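Local coordinates for protein 3-ketosteroid-delta4-5alpha-dehydrogenase (PDB 4AT2) that probably catalyses the FAD-dependent introduction of a 4,5 double bond into 3-ketosteroids during steroid catabolism, and binds 4-androstene-3,17-dione, at residues 52-57 / 210-215; 74-79 / 203-208. One frame throughout, in Å; residues are numbered along the deposited sequence.

Contact 1: 52-57 / 210-215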
loop_
_atom_site.group_PDB
_atom_site.type_symbol
_atom_site.label_atom_id
_atom_site.label_comp_id
_atom_site.label_asym_id
_atom_site.label_seq_id
_atom_site.Cartn_x
_atom_site.Cartn_y
_atom_site.Cartn_z
ATOM N N ALA A 52 1.941 9.194 -23.229
ATOM C CA ALA A 52 3.021 9.978 -22.648
ATOM C C ALA A 52 4.098 10.206 -23.697
ATOM O O ALA A 52 4.613 11.313 -23.838
ATOM C CB ALA A 52 3.608 9.268 -21.447
ATOM N N GLY A 53 4.414 9.148 -24.437
ATOM C CA GLY A 53 5.459 9.220 -25.452
ATOM C C GLY A 53 5.139 10.175 -26.579
ATOM O O GLY A 53 5.988 10.989 -26.965
ATOM N N VAL A 54 3.913 10.104 -27.105
ATOM C CA VAL A 54 3.563 10.969 -28.243
ATOM C C VAL A 54 3.526 12.442 -27.818
ATOM O O VAL A 54 4.018 13.308 -28.551
ATOM C CB VAL A 54 2.291 10.511 -28.991
ATOM C CG1 VAL A 54 1.033 10.741 -28.162
ATOM C CG2 VAL A 54 2.204 11.192 -30.360
ATOM N N ALA A 55 3.010 12.715 -26.617
ATOM C CA ALA A 55 2.968 14.082 -26.096
ATOM C C ALA A 55 4.372 14.649 -25.913
ATOM O O ALA A 55 4.627 15.815 -26.262
ATOM C CB ALA A 55 2.182 14.148 -24.784
ATOM N N ALA A 56 5.280 13.823 -25.385
ATOM C CA ALA A 56 6.682 14.214 -25.218
ATOM C C ALA A 56 7.303 14.512 -26.574
ATOM O O ALA A 56 8.016 15.505 -26.729
ATOM C CB ALA A 56 7.473 13.128 -24.505
ATOM N N SER A 57 7.017 13.657 -27.552
ATOM C CA SER A 57 7.612 13.808 -28.884
ATOM C C SER A 57 7.172 15.106 -29.554
ATOM O O SER A 57 7.985 15.777 -30.193
ATOM C CB SER A 57 7.328 12.592 -29.780
ATOM O OG SER A 57 6.034 12.648 -30.352
ATOM N N GLU A 210 -0.501 12.094 -35.796
ATOM C CA GLU A 210 -0.477 12.931 -37.000
ATOM C C GLU A 210 0.341 14.201 -36.770
ATOM O O GLU A 210 1.155 14.584 -37.610
ATOM C CB GLU A 210 -1.898 13.309 -37.419
ATOM C CG GLU A 210 -2.745 12.142 -37.903
ATOM C CD GLU A 210 -4.158 12.564 -38.272
ATOM O OE1 GLU A 210 -4.722 13.471 -37.616
ATOM O OE2 GLU A 210 -4.711 11.987 -39.226
ATOM N N THR A 211 0.136 14.831 -35.615
ATOM C CA THR A 211 0.858 16.040 -35.239
ATOM C C THR A 211 2.359 15.757 -35.152
ATOM O O THR A 211 3.172 16.481 -35.728
ATOM C CB THR A 211 0.328 16.609 -33.899
ATOM O OG1 THR A 211 -1.058 16.949 -34.044
ATOM C CG2 THR A 211 1.107 17.853 -33.478
ATOM N N ALA A 212 2.717 14.684 -34.452
ATOM C CA ALA A 212 4.129 14.303 -34.317
ATOM C C ALA A 212 4.784 13.987 -35.666
ATOM O O ALA A 212 5.925 14.380 -35.909
ATOM C CB ALA A 212 4.272 13.132 -33.356
ATOM N N GLU A 213 4.062 13.290 -36.539
ATOM C CA GLU A 213 4.616 12.919 -37.844
ATOM C C GLU A 213 4.886 14.149 -38.710
ATOM O O GLU A 213 5.933 14.242 -39.352
ATOM C CB GLU A 213 3.715 11.911 -38.561
ATOM C CG GLU A 213 3.753 10.542 -37.900
ATOM C CD GLU A 213 2.840 9.516 -38.540
ATOM O OE1 GLU A 213 1.987 9.886 -39.371
ATOM O OE2 GLU A 213 2.969 8.325 -38.194
ATOM N N LYS A 214 3.962 15.106 -38.691
ATOM C CA LYS A 214 4.143 16.347 -39.446
ATOM C C LYS A 214 5.306 17.181 -38.924
ATOM O O LYS A 214 5.907 17.949 -39.674
ATOM C CB LYS A 214 2.851 17.166 -39.481
ATOM C CG LYS A 214 1.887 16.689 -40.553
ATOM C CD LYS A 214 0.554 17.414 -40.483
ATOM C CE LYS A 214 -0.327 17.070 -41.679
ATOM N NZ LYS A 214 0.143 17.711 -42.944
ATOM N N LEU A 215 5.635 17.009 -37.647
ATOM C CA LEU A 215 6.773 17.687 -37.045
ATOM C C LEU A 215 8.105 17.005 -37.359
ATOM O O LEU A 215 9.165 17.546 -37.039
ATOM C CB LEU A 215 6.587 17.777 -35.522
ATOM C CG LEU A 215 5.635 18.875 -35.052
ATOM C CD1 LEU A 215 5.117 18.556 -33.654
ATOM C CD2 LEU A 215 6.359 20.211 -35.072
#
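Ala212 sets its methyl group against two side chains of helix 51-62. The apolar part of the contact is its meeting with Val54, where CG2 of the valine lies 4.1 Å from CB of Ala212. This branch stands anti to the backbone N of Val54, which turns it toward helix 202-214. There Val54 also packs on Leu208 and Val209, one turn before Ala212.

The second approach is polar against apolar. In the conformer described here, one of two, OG of Ser57 comes to 3.5 Å from CB of Ala212, a van der Waals touch and not a bond. The hydroxyl is engaged within its own helix. Its OG gives a hydrogen bond of 2.8 Å to the carbonyl O of Val54, three residues back. A chi1 of 81° folds OG over the helix backbone to make this bond. OG approaches the oxygen at 120° to the C=O bond, tilted 21° from the carbonyl plane.

Helix 51-62 is the helix that follows the first strand of the dinucleotide-binding fold. Gly53 fits the last glycine of a GxGxxG motif of Rossmann type. At the start of this helix the backbone N of Ala52 bonds to a phosphate oxygen of FAD, O2P.

Between the backbones the fit is close but small in extent. CA of Ser57 and CA of Ala212 are 6.5 Å apart, and 96 Å² is buried in all. No hydrogen bond joins the two segments. Val217, from the loop after helix 202-214, touches both Ser57 and Ala212. Ser57 also touches Val67 and Val69 of strand 67-70, which belongs to the parallel sheet.

Contact 2: 74-79 / 203-208. With FAD (flavin-adenine dinucleotide), chain D.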
loop_
_atom_site.group_PDB
_atom_site.type_symbol
_atom_site.label_atom_id
_atom_site.label_comp_id
_atom_site.label_asym_id
_atom_site.label_seq_id
_atom_site.Cartn_x
_atom_site.Cartn_y
_atom_site.Cartn_z
ATOM N N SER A 74 4.822 -3.558 -32.968
ATOM C CA SER A 74 4.959 -3.191 -34.379
ATOM C C SER A 74 4.265 -1.873 -34.738
ATOM O O SER A 74 4.369 -1.406 -35.872
ATOM C CB SER A 74 4.437 -4.319 -35.271
ATOM O OG SER A 74 3.066 -4.535 -35.008
ATOM N N GLY A 75 3.568 -1.268 -33.779
ATOM C CA GLY A 75 2.852 -0.028 -34.041
ATOM C C GLY A 75 2.591 0.825 -32.816
ATOM O O GLY A 75 2.823 0.396 -31.680
ATOM N N TRP A 76 2.112 2.045 -33.054
ATOM C CA TRP A 76 1.835 2.974 -31.955
ATOM C C TRP A 76 0.510 2.725 -31.297
ATOM O O TRP A 76 -0.340 2.015 -31.833
ATOM C CB TRP A 76 1.942 4.427 -32.415
ATOM C CG TRP A 76 1.097 4.789 -33.618
ATOM C CD1 TRP A 76 1.518 4.903 -34.940
ATOM C CD2 TRP A 76 -0.338 5.125 -33.647
ATOM N NE1 TRP A 76 0.480 5.270 -35.758
ATOM C CE2 TRP A 76 -0.661 5.424 -35.048
ATOM C CE3 TRP A 76 -1.347 5.212 -32.690
ATOM C CZ2 TRP A 76 -1.943 5.781 -35.451
ATOM C CZ3 TRP A 76 -2.637 5.575 -33.110
ATOM C CH2 TRP A 76 -2.926 5.847 -34.462
ATOM N N GLY A 77 0.333 3.291 -30.105
ATOM C CA GLY A 77 -0.966 3.274 -29.444
ATOM C C GLY A 77 -0.950 2.773 -28.014
ATOM O O GLY A 77 -1.566 3.389 -27.135
ATOM N N GLY A 78 -0.263 1.650 -27.789
ATOM C CA GLY A 78 -0.187 1.015 -26.461
ATOM C C GLY A 78 -1.557 0.767 -25.858
ATOM O O GLY A 78 -2.526 0.508 -26.578
ATOM N N ALA A 79 -1.638 0.848 -24.532
ATOM C CA ALA A 79 -2.913 0.770 -23.815
ATOM C C ALA A 79 -3.798 1.964 -24.145
ATOM O O ALA A 79 -5.025 1.870 -24.096
ATOM C CB ALA A 79 -2.670 0.710 -22.309
ATOM N N MET A 203 -8.950 8.028 -30.535
ATOM C CA MET A 203 -9.144 9.377 -31.078
ATOM C C MET A 203 -8.444 10.463 -30.267
ATOM O O MET A 203 -8.484 11.638 -30.634
ATOM C CB MET A 203 -10.628 9.708 -31.316
ATOM C CG MET A 203 -11.145 9.250 -32.678
ATOM S SD MET A 203 -10.133 9.751 -34.095
ATOM C CE MET A 203 -10.229 11.537 -33.958
ATOM N N LEU A 204 -7.803 10.069 -29.166
ATOM C CA LEU A 204 -6.795 10.915 -28.552
ATOM C C LEU A 204 -5.461 10.676 -29.264
ATOM O O LEU A 204 -4.798 11.629 -29.675
ATOM C CB LEU A 204 -6.670 10.639 -27.052
ATOM C CG LEU A 204 -5.502 11.284 -26.296
ATOM C CD1 LEU A 204 -5.516 12.808 -26.390
ATOM C CD2 LEU A 204 -5.520 10.834 -24.843
ATOM N N MET A 205 -5.092 9.405 -29.425
ATOM C CA MET A 205 -3.798 9.036 -30.013
ATOM C C MET A 205 -3.602 9.474 -31.461
ATOM O O MET A 205 -2.552 10.013 -31.807
ATOM C CB MET A 205 -3.578 7.522 -29.945
ATOM C CG MET A 205 -3.058 7.003 -28.624
ATOM S SD MET A 205 -1.543 7.801 -28.036
ATOM C CE MET A 205 -0.318 7.215 -29.185
ATOM N N LYS A 206 -4.595 9.208 -32.311
ATOM C CA LYS A 206 -4.454 9.415 -33.757
ATOM C C LYS A 206 -4.085 10.863 -34.135
ATOM O O LYS A 206 -3.092 11.066 -34.839
ATOM C CB LYS A 206 -5.706 8.923 -34.505
ATOM C CG LYS A 206 -5.622 9.053 -36.018
ATOM C CD LYS A 206 -6.890 8.503 -36.648
ATOM C CE LYS A 206 -6.754 8.354 -38.155
ATOM N NZ LYS A 206 -7.394 9.494 -38.862
ATOM N N PRO A 207 -4.859 11.872 -33.662
ATOM C CA PRO A 207 -4.464 13.258 -33.979
ATOM C C PRO A 207 -3.083 13.658 -33.446
ATOM O O PRO A 207 -2.378 14.428 -34.097
ATOM C CB PRO A 207 -5.546 14.116 -33.304
ATOM C CG PRO A 207 -6.683 13.194 -33.036
ATOM C CD PRO A 207 -6.108 11.818 -32.874
ATOM N N LEU A 208 -2.703 13.138 -32.281
ATOM C CA LEU A 208 -1.381 13.432 -31.710
ATOM C C LEU A 208 -0.269 12.807 -32.556
ATOM O O LEU A 208 0.767 13.432 -32.803
ATOM C CB LEU A 208 -1.297 12.969 -30.247
ATOM C CG LEU A 208 -2.250 13.663 -29.255
ATOM C CD1 LEU A 208 -1.945 13.249 -27.820
ATOM C CD2 LEU A 208 -2.180 15.174 -29.349
HETATM P PA FAD D . 0.823 3.069 -23.083
HETATM O O1A FAD D . -0.210 3.913 -23.719
HETATM O O2A FAD D . 0.545 1.640 -22.876
HETATM O O5B FAD D . 2.169 3.212 -23.940
HETATM C C5B FAD D . 3.372 2.550 -23.536
HETATM C C4B FAD D . 4.100 2.050 -24.796
HETATM O O4B FAD D . 5.369 1.549 -24.325
HETATM C C3B FAD D . 3.347 0.858 -25.402
HETATM O O3B FAD D . 3.132 1.100 -26.815
HETATM C C2B FAD D . 4.279 -0.333 -25.150
HETATM O O2B FAD D . 4.190 -1.292 -26.237
HETATM C C1B FAD D . 5.648 0.342 -25.103
HETATM N N9A FAD D . 6.672 -0.422 -24.358
HETATM C C8A FAD D . 6.520 -1.212 -23.287
HETATM N N7A FAD D . 7.717 -1.684 -22.946
HETATM C C5A FAD D . 8.630 -1.179 -23.798
HETATM C C6A FAD D . 9.973 -1.312 -23.930
HETATM N N6A FAD D . 10.635 -2.083 -23.068
HETATM N N1A FAD D . 10.656 -0.684 -24.902
HETATM C C2A FAD D . 9.990 0.136 -25.802
HETATM N N3A FAD D . 8.611 0.264 -25.662
HETATM C C4A FAD D . 7.970 -0.400 -24.665
HETATM N N1 FAD D . -7.157 5.681 -18.419
HETATM C C2 FAD D . -7.726 6.933 -18.569
HETATM O O2 FAD D . -7.174 7.903 -18.067
HETATM N N3 FAD D . -8.918 7.085 -19.292
HETATM C C4 FAD D . -9.561 5.969 -19.831
HETATM O O4 FAD D . -10.617 6.140 -20.448
HETATM C C4X FAD D . -8.988 4.702 -19.673
HETATM N N5 FAD D . -9.596 3.595 -20.164
HETATM C C5X FAD D . -9.150 2.376 -19.799
HETATM C C6 FAD D . -9.908 1.235 -20.081
HETATM C C7 FAD D . -9.447 -0.034 -19.723
HETATM C C7M FAD D . -10.253 -1.148 -20.034
HETATM C C8 FAD D . -8.211 -0.169 -19.059
HETATM C C8M FAD D . -7.682 -1.419 -18.675
HETATM C C9 FAD D . -7.451 0.972 -18.789
HETATM C C9A FAD D . -7.926 2.246 -19.135
HETATM N N10 FAD D . -7.210 3.360 -18.845
HETATM C C10 FAD D . -7.790 4.562 -18.970
HETATM C "C1'" FAD D . -5.774 3.316 -18.466
HETATM C "C2'" FAD D . -4.913 3.823 -19.633
HETATM O "O2'" FAD D . -5.302 3.065 -20.780
HETATM C "C3'" FAD D . -3.417 3.609 -19.351
HETATM O "O3'" FAD D . -3.100 3.781 -17.959
HETATM C "C4'" FAD D . -2.587 4.587 -20.199
HETATM O "O4'" FAD D . -2.930 4.387 -21.578
HETATM C "C5'" FAD D . -1.090 4.335 -20.006
HETATM O "O5'" FAD D . -0.362 5.328 -20.753
HETATM P P FAD D . 1.217 5.140 -21.019
HETATM O O1P FAD D . 1.942 5.040 -19.748
HETATM O O2P FAD D . 1.621 6.165 -22.039
HETATM O O3P FAD D . 1.273 3.621 -21.609
#
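Trp76 leans its six-membered ring on helix 202-214, meeting Met205 and Lys206 close to their backbone. CZ3 lies 3.8 Å from CB of Met205. The next ring atom, CH2, is 3.9 Å from CA of Lys206. Both approaches are oblique to the ring. A chi1 of 54° places the indole between the backbone N and the carbonyl carbon of Trp76, and from there it extends to the helix.

Met205 runs the other way. The two side chains lie antiparallel, each reaching past the other toward the opposite backbone. The methionine bends at chi2 and chi3, which carries CE to 4.0 Å from CA of Gly77. It thus touches both the indole, through CB, and the backbone at Gly77, through CE. Lys206 touches the ring through CB, and its chain then leads away to a long, weak ion pair with Glu210. Tyr49 meets the indole too, with the ring planes at about 50°.

Gly77 and Gly78 let the loop turn beside the cofactor. Gly77 has a phi of 129°, where a side chain would jam against the preceding carbonyl. A CB on Gly78 would clash with O5B of FAD. The loop then presents N of Ala79 to the pyrophosphate, with a nearly straight hydrogen bond of 2.9 Å to O2A.

A serine in place of Trp76 would probably leave CB of Met205 and the start of Lys206 without their apolar cover and open a gap between loop and helix.

The chemistry is therefore divided. Apolar packing ties the loop to the helix, while one backbone amide, that of Ala79, binds a phosphate oxygen of FAD, consistent with a loop whose glycines let the chain pass close to the cofactor.

Overall arrangement
Both contacts use helix 202-214, and their centres are 10 Å apart. Contact 1 joins it to the FAD-binding helix 51-62 and is wholly buried. Contact 2 joins an earlier part of it to the glycine-rich loop after strand 67-70 and is only partly buried. The two meet at Val54, whose CG1 is 3.9 Å from Met205 SD. The backbones come about equally close in both. Contact 1 does it with small side chains, contact 2 with a glycine on the loop side and a large ring and a bent methionine chain beside it. Neither has a hydrogen bond across its protein segments. Each has a backbone amide that bonds to the pyrophosphate of the same FAD.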